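Local coordinates for protein trans-4-hydroxy-L-proline dehydratase (Clostridioides difficile 70-100-2010, PDB 6VXC) that uses a glycyl radical to dehydrate trans-4-hydroxy-L-proline to (S)-1-pyrroline-5-carboxylate in the anaerobic breakdown of hydroxyproline, at residues A[154-159]-A[529-534]; A[168-173]-A[665-670]. All blocks are in the same frame, centred on the assembly; numbering follows the deposited sequence.

Contact 1 (A[154-159]-A[529-534])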
loop_
_atom_site.group_PDB
_atom_site.type_symbol
_atom_site.label_atom_id
_atom_site.label_comp_id
_atom_site.label_asym_id
_atom_site.label_seq_id
_atom_site.Cartn_x
_atom_site.Cartn_y
_atom_site.Cartn_z
ATOM N N ASN A 154 -19.933 6.288 -14.433
ATOM C CA ASN A 154 -21.301 6.434 -14.918
ATOM C C ASN A 154 -22.335 5.897 -13.943
ATOM O O ASN A 154 -23.511 6.244 -14.064
ATOM C CB ASN A 154 -21.436 5.764 -16.279
ATOM C CG ASN A 154 -20.640 6.490 -17.330
ATOM O OD1 ASN A 154 -20.356 7.682 -17.180
ATOM N ND2 ASN A 154 -20.266 5.792 -18.389
ATOM N N ALA A 155 -21.939 5.075 -12.979
ATOM C CA ALA A 155 -22.892 4.533 -12.020
ATOM C C ALA A 155 -22.966 5.318 -10.714
ATOM O O ALA A 155 -23.822 5.014 -9.884
ATOM C CB ALA A 155 -22.563 3.071 -11.717
ATOM N N MET A 156 -22.119 6.324 -10.516
ATOM C CA MET A 156 -22.095 7.042 -9.252
ATOM C C MET A 156 -23.199 8.099 -9.215
ATOM O O MET A 156 -23.577 8.662 -10.242
ATOM C CB MET A 156 -20.726 7.699 -9.038
ATOM C CG MET A 156 -19.556 6.702 -8.900
ATOM S SD MET A 156 -19.654 5.700 -7.423
ATOM C CE MET A 156 -20.433 4.227 -8.068
ATOM N N THR A 157 -23.713 8.367 -8.011
ATOM C CA THR A 157 -24.724 9.394 -7.848
ATOM C C THR A 157 -24.111 10.777 -8.012
ATOM O O THR A 157 -22.903 10.956 -7.867
ATOM C CB THR A 157 -25.379 9.313 -6.469
ATOM O OG1 THR A 157 -24.418 9.658 -5.460
ATOM C CG2 THR A 157 -25.952 7.939 -6.200
ATOM N N PRO A 158 -24.935 11.786 -8.287
ATOM C CA PRO A 158 -24.409 13.158 -8.318
ATOM C C PRO A 158 -23.844 13.615 -6.984
ATOM O O PRO A 158 -22.909 14.422 -6.966
ATOM C CB PRO A 158 -25.629 14.003 -8.726
ATOM C CG PRO A 158 -26.800 13.127 -8.599
ATOM C CD PRO A 158 -26.344 11.712 -8.704
ATOM N N GLU A 159 -24.383 13.131 -5.867
ATOM C CA GLU A 159 -23.818 13.474 -4.567
ATOM C C GLU A 159 -22.400 12.917 -4.402
ATOM O O GLU A 159 -21.529 13.589 -3.838
ATOM C CB GLU A 159 -24.728 12.974 -3.441
ATOM C CG GLU A 159 -26.072 13.678 -3.302
ATOM C CD GLU A 159 -27.169 13.156 -4.233
ATOM O OE1 GLU A 159 -26.947 12.233 -5.043
ATOM O OE2 GLU A 159 -28.284 13.692 -4.137
ATOM N N ALA A 529 -20.280 0.008 -2.673
ATOM C CA ALA A 529 -21.042 -1.215 -2.936
ATOM C C ALA A 529 -21.214 -1.438 -4.430
ATOM O O ALA A 529 -21.014 -2.545 -4.930
ATOM C CB ALA A 529 -22.401 -1.170 -2.230
ATOM N N VAL A 530 -21.577 -0.384 -5.161
ATOM C CA VAL A 530 -21.614 -0.463 -6.619
ATOM C C VAL A 530 -20.267 -0.924 -7.163
ATOM O O VAL A 530 -20.197 -1.775 -8.058
ATOM C CB VAL A 530 -22.029 0.893 -7.222
ATOM C CG1 VAL A 530 -21.820 0.900 -8.734
ATOM C CG2 VAL A 530 -23.498 1.205 -6.884
ATOM N N ILE A 531 -19.178 -0.328 -6.666
ATOM C CA ILE A 531 -17.843 -0.646 -7.175
ATOM C C ILE A 531 -17.459 -2.080 -6.847
ATOM O O ILE A 531 -16.824 -2.767 -7.657
ATOM C CB ILE A 531 -16.815 0.374 -6.639
ATOM C CG1 ILE A 531 -17.076 1.734 -7.287
ATOM C CG2 ILE A 531 -15.374 -0.087 -6.884
ATOM C CD1 ILE A 531 -16.406 2.867 -6.591
ATOM N N GLU A 532 -17.832 -2.555 -5.660
ATOM C CA GLU A 532 -17.550 -3.934 -5.302
ATOM C C GLU A 532 -18.211 -4.902 -6.283
ATOM O O GLU A 532 -17.599 -5.896 -6.689
ATOM C CB GLU A 532 -18.025 -4.204 -3.876
ATOM C CG GLU A 532 -17.540 -5.521 -3.326
ATOM C CD GLU A 532 -17.926 -5.770 -1.882
ATOM O OE1 GLU A 532 -18.442 -4.842 -1.209
ATOM O OE2 GLU A 532 -17.699 -6.913 -1.435
ATOM N N ASN A 533 -19.455 -4.621 -6.683
ATOM C CA ASN A 533 -20.123 -5.444 -7.691
ATOM C C ASN A 533 -19.384 -5.423 -9.016
ATOM O O ASN A 533 -19.188 -6.460 -9.649
ATOM C CB ASN A 533 -21.553 -4.961 -7.893
ATOM C CG ASN A 533 -22.474 -5.488 -6.857
ATOM O OD1 ASN A 533 -22.953 -6.605 -6.977
ATOM N ND2 ASN A 533 -22.739 -4.701 -5.832
ATOM N N ILE A 534 -18.998 -4.232 -9.462
ATOM C CA ILE A 534 -18.336 -4.087 -10.752
ATOM C C ILE A 534 -17.032 -4.874 -10.776
ATOM O O ILE A 534 -16.756 -5.613 -11.726
ATOM C CB ILE A 534 -18.116 -2.594 -11.065
ATOM C CG1 ILE A 534 -19.453 -1.911 -11.375
ATOM C CG2 ILE A 534 -17.108 -2.419 -12.182
ATOM C CD1 ILE A 534 -19.365 -0.385 -11.545
#

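Contact 2 (A[168-173]-A[665-670])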
loop_
_atom_site.group_PDB
_atom_site.type_symbol
_atom_site.label_atom_id
_atom_site.label_comp_id
_atom_site.label_asym_id
_atom_site.label_seq_id
_atom_site.Cartn_x
_atom_site.Cartn_y
_atom_site.Cartn_z
ATOM N N MET A 168 -13.586 15.447 -0.778
ATOM C CA MET A 168 -14.054 14.853 0.469
ATOM C C MET A 168 -13.477 13.454 0.674
ATOM O O MET A 168 -13.336 12.997 1.811
ATOM C CB MET A 168 -15.591 14.771 0.497
ATOM C CG MET A 168 -16.329 16.100 0.388
ATOM S SD MET A 168 -15.702 17.351 1.557
ATOM C CE MET A 168 -15.886 16.541 3.157
ATOM N N PHE A 169 -13.221 12.733 -0.405
ATOM C CA PHE A 169 -12.688 11.383 -0.297
ATOM C C PHE A 169 -12.111 11.007 -1.652
ATOM O O PHE A 169 -12.289 11.727 -2.635
ATOM C CB PHE A 169 -13.754 10.392 0.189
ATOM C CG PHE A 169 -15.013 10.326 -0.674
ATOM C CD1 PHE A 169 -15.005 9.660 -1.897
ATOM C CD2 PHE A 169 -16.208 10.872 -0.230
ATOM C CE1 PHE A 169 -16.177 9.558 -2.675
ATOM C CE2 PHE A 169 -17.386 10.787 -1.003
ATOM C CZ PHE A 169 -17.365 10.130 -2.230
ATOM N N THR A 170 -11.395 9.887 -1.695
ATOM C CA THR A 170 -10.859 9.373 -2.950
ATOM C C THR A 170 -11.490 8.013 -3.234
ATOM O O THR A 170 -12.246 7.482 -2.425
ATOM C CB THR A 170 -9.324 9.253 -2.930
ATOM O OG1 THR A 170 -8.948 8.159 -2.083
ATOM C CG2 THR A 170 -8.642 10.549 -2.430
ATOM N N GLU A 171 -11.156 7.447 -4.391
ATOM C CA GLU A 171 -11.722 6.179 -4.852
ATOM C C GLU A 171 -10.609 5.275 -5.380
ATOM O O GLU A 171 -10.052 5.530 -6.449
ATOM C CB GLU A 171 -12.773 6.405 -5.940
ATOM C CG GLU A 171 -13.273 5.094 -6.518
ATOM C CD GLU A 171 -13.642 4.098 -5.445
ATOM O OE1 GLU A 171 -14.420 4.465 -4.545
ATOM O OE2 GLU A 171 -13.161 2.956 -5.492
ATOM N N PHE A 172 -10.321 4.200 -4.650
ATOM C CA PHE A 172 -9.163 3.375 -4.972
ATOM C C PHE A 172 -9.338 2.577 -6.255
ATOM O O PHE A 172 -8.349 2.260 -6.918
ATOM C CB PHE A 172 -8.860 2.434 -3.806
ATOM C CG PHE A 172 -7.703 2.876 -2.966
ATOM C CD1 PHE A 172 -7.550 4.220 -2.636
ATOM C CD2 PHE A 172 -6.745 1.971 -2.552
ATOM C CE1 PHE A 172 -6.468 4.649 -1.884
ATOM C CE2 PHE A 172 -5.660 2.394 -1.789
ATOM C CZ PHE A 172 -5.522 3.746 -1.465
ATOM N N MET A 173 -10.571 2.264 -6.656
ATOM C CA MET A 173 -10.745 1.356 -7.782
ATOM C C MET A 173 -10.986 2.080 -9.110
ATOM O O MET A 173 -11.377 1.443 -10.092
ATOM C CB MET A 173 -11.872 0.358 -7.491
ATOM C CG MET A 173 -11.367 -0.981 -6.964
ATOM S SD MET A 173 -10.354 -0.794 -5.458
ATOM C CE MET A 173 -11.604 -0.449 -4.234
ATOM N N THR A 665 -0.740 8.013 2.916
ATOM C CA THR A 665 0.216 8.028 1.804
ATOM C C THR A 665 0.552 9.482 1.445
ATOM O O THR A 665 1.135 10.183 2.273
ATOM C CB THR A 665 -0.307 7.220 0.605
ATOM O OG1 THR A 665 -0.741 5.927 1.054
ATOM C CG2 THR A 665 0.794 7.040 -0.440
ATOM N N THR A 666 0.220 9.971 0.246
ATOM C CA THR A 666 0.397 11.395 -0.042
ATOM C C THR A 666 -0.933 12.149 -0.067
ATOM O O THR A 666 -0.970 13.318 -0.467
ATOM C CB THR A 666 1.165 11.632 -1.356
ATOM O OG1 THR A 666 0.502 11.000 -2.451
ATOM C CG2 THR A 666 2.626 11.119 -1.271
ATOM N N CYS A 667 -2.019 11.514 0.369
ATOM C CA CYS A 667 -3.322 12.153 0.282
ATOM C C CYS A 667 -3.504 13.278 1.294
ATOM O O CYS A 667 -4.399 14.114 1.101
ATOM C CB CYS A 667 -4.433 11.120 0.457
ATOM S SG CYS A 667 -6.022 11.674 -0.158
ATOM N N HIS A 668 -2.681 13.333 2.359
ATOM C CA HIS A 668 -2.778 14.452 3.298
ATOM C C HIS A 668 -2.351 15.766 2.659
ATOM O O HIS A 668 -2.775 16.824 3.129
ATOM C CB HIS A 668 -1.967 14.194 4.578
ATOM C CG HIS A 668 -0.495 14.028 4.356
ATOM N ND1 HIS A 668 0.027 13.030 3.564
ATOM C CD2 HIS A 668 0.565 14.700 4.868
ATOM C CE1 HIS A 668 1.347 13.119 3.564
ATOM N NE2 HIS A 668 1.698 14.125 4.348
ATOM N N ILE A 669 -1.530 15.715 1.609
ATOM C CA ILE A 669 -1.209 16.916 0.843
ATOM C C ILE A 669 -2.437 17.389 0.067
ATOM O O ILE A 669 -2.870 18.535 0.204
ATOM C CB ILE A 669 -0.010 16.656 -0.088
ATOM C CG1 ILE A 669 1.200 16.098 0.707
ATOM C CG2 ILE A 669 0.337 17.912 -0.905
ATOM C CD1 ILE A 669 1.704 17.001 1.846
ATOM N N TYR A 670 -3.014 16.499 -0.744
ATOM C CA TYR A 670 -4.203 16.820 -1.537
ATOM C C TYR A 670 -5.356 17.294 -0.659
ATOM O O TYR A 670 -5.985 18.320 -0.941
ATOM C CB TYR A 670 -4.609 15.574 -2.338
ATOM C CG TYR A 670 -5.994 15.565 -2.983
ATOM C CD1 TYR A 670 -6.405 16.581 -3.838
ATOM C CD2 TYR A 670 -6.851 14.501 -2.788
ATOM C CE1 TYR A 670 -7.662 16.551 -4.448
ATOM C CE2 TYR A 670 -8.110 14.458 -3.402
ATOM C CZ TYR A 670 -8.506 15.490 -4.221
ATOM O OH TYR A 670 -9.749 15.442 -4.818
HETATM O O HOH W 1 -11.121 13.393 -4.476
#

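Contact 1 (A[154-159]-A[529-534])
Val530 meets Ala155 and Met156 mainly through CG1, which lies 3.8 Å from Ala155 CB and 3.7 Å from Met156 CE. That branch is presented by chi1 of 169°, which sets CG1 anti to the backbone N and leaves CG2 beside the N. Ala155 aims its CB at helix 506-538, whereas Met156 gets there by folding. Its chain bends at chi2 (-66°) and again at chi3 (96°), and the second turn carries the terminal methyl back to the helix; the same CE is 3.8 Å from Val530 CB and reaches Ile531 CG1 at a looser 4.3 Å. In fold terms this is the junction between helices 148-155 and 158-166, set against the long helix 506-538 of the pyruvate formate lyase-like region; between the two segments the contact is apolar. Thr157 occupies the N-cap of the second helix, its OG1 bonded to Trp160 N. On the other partner, Asn533 folds back along its own helix: ND2 donates to Ala529 O at 2.9 Å, from above the carbonyl plane, while Asn533 N approaches the same oxygen from the opposite face. Ile152, in the turn before Ala155, packs on Ile531 and Ile534.

Contact 2 (A[168-173]-A[665-670])
Phe169 is joined to Tyr670 through a water: water 1 donates to Phe169 O at 2.7 Å and accepts from Tyr670 OH at 2.5 Å, lying in the plane of the tyrosine ring. Phe169 CB points away from helix 667-673. Next along the chain, Thr170 makes the direct contact with its methyl, CG2 standing 3.6 Å from Cys667 SG and 4.1 Å from Tyr670 CE2. CG2 lies at the edge of the tyrosine ring, near its plane; Cys667 SG, anti to its backbone N (chi1 -161°), sits at the ring's edge too, in plane. With chi1 at 72°, Thr170 directs CG2 to the helix and OG1 to Glu353 OE1 and Tyr470 N. Met168, Thr170 and Phe172 bond through their backbones to Asn472, Tyr470 and Thr468 in descending order, an antiparallel run along strand 463-472 in the buried interior of the glycyl radical enzyme fold; Cys667 is about 10 Å, side chain to side chain, from Cys454, the probable site of the cysteine radical. Glu171 OE2 accepts from Met173 N at 2.9 Å (N-H...O 164°) on the anti side, tilted out of the carboxylate plane, while OE1 forms a salt bridge with Lys524.

Overall arrangement
The centres of contacts 1 and 2 lie about 18 Å apart, contact 1 about 23 Å from the chain centre and contact 2 about 13 Å. Along the sequence the segments alternate, 154-159, 168-173, 529-534, 665-670, so the two pairings cross, and most of helix 158-166 separates the first two. The contacts also touch directly: Ile531, from contact 1, packs on Glu171 and Met173 of contact 2, with Ile531 CG2 3.6 Å from Met173 CB. Helix 506-538 thus borders both, and its Lys524 also bonds to Thr170 O. Within the pyruvate formate lyase-like region, contact 1 is a partly buried helix junction nearer the surface, and contact 2 lies deeper, on the side of the probable radical cysteine.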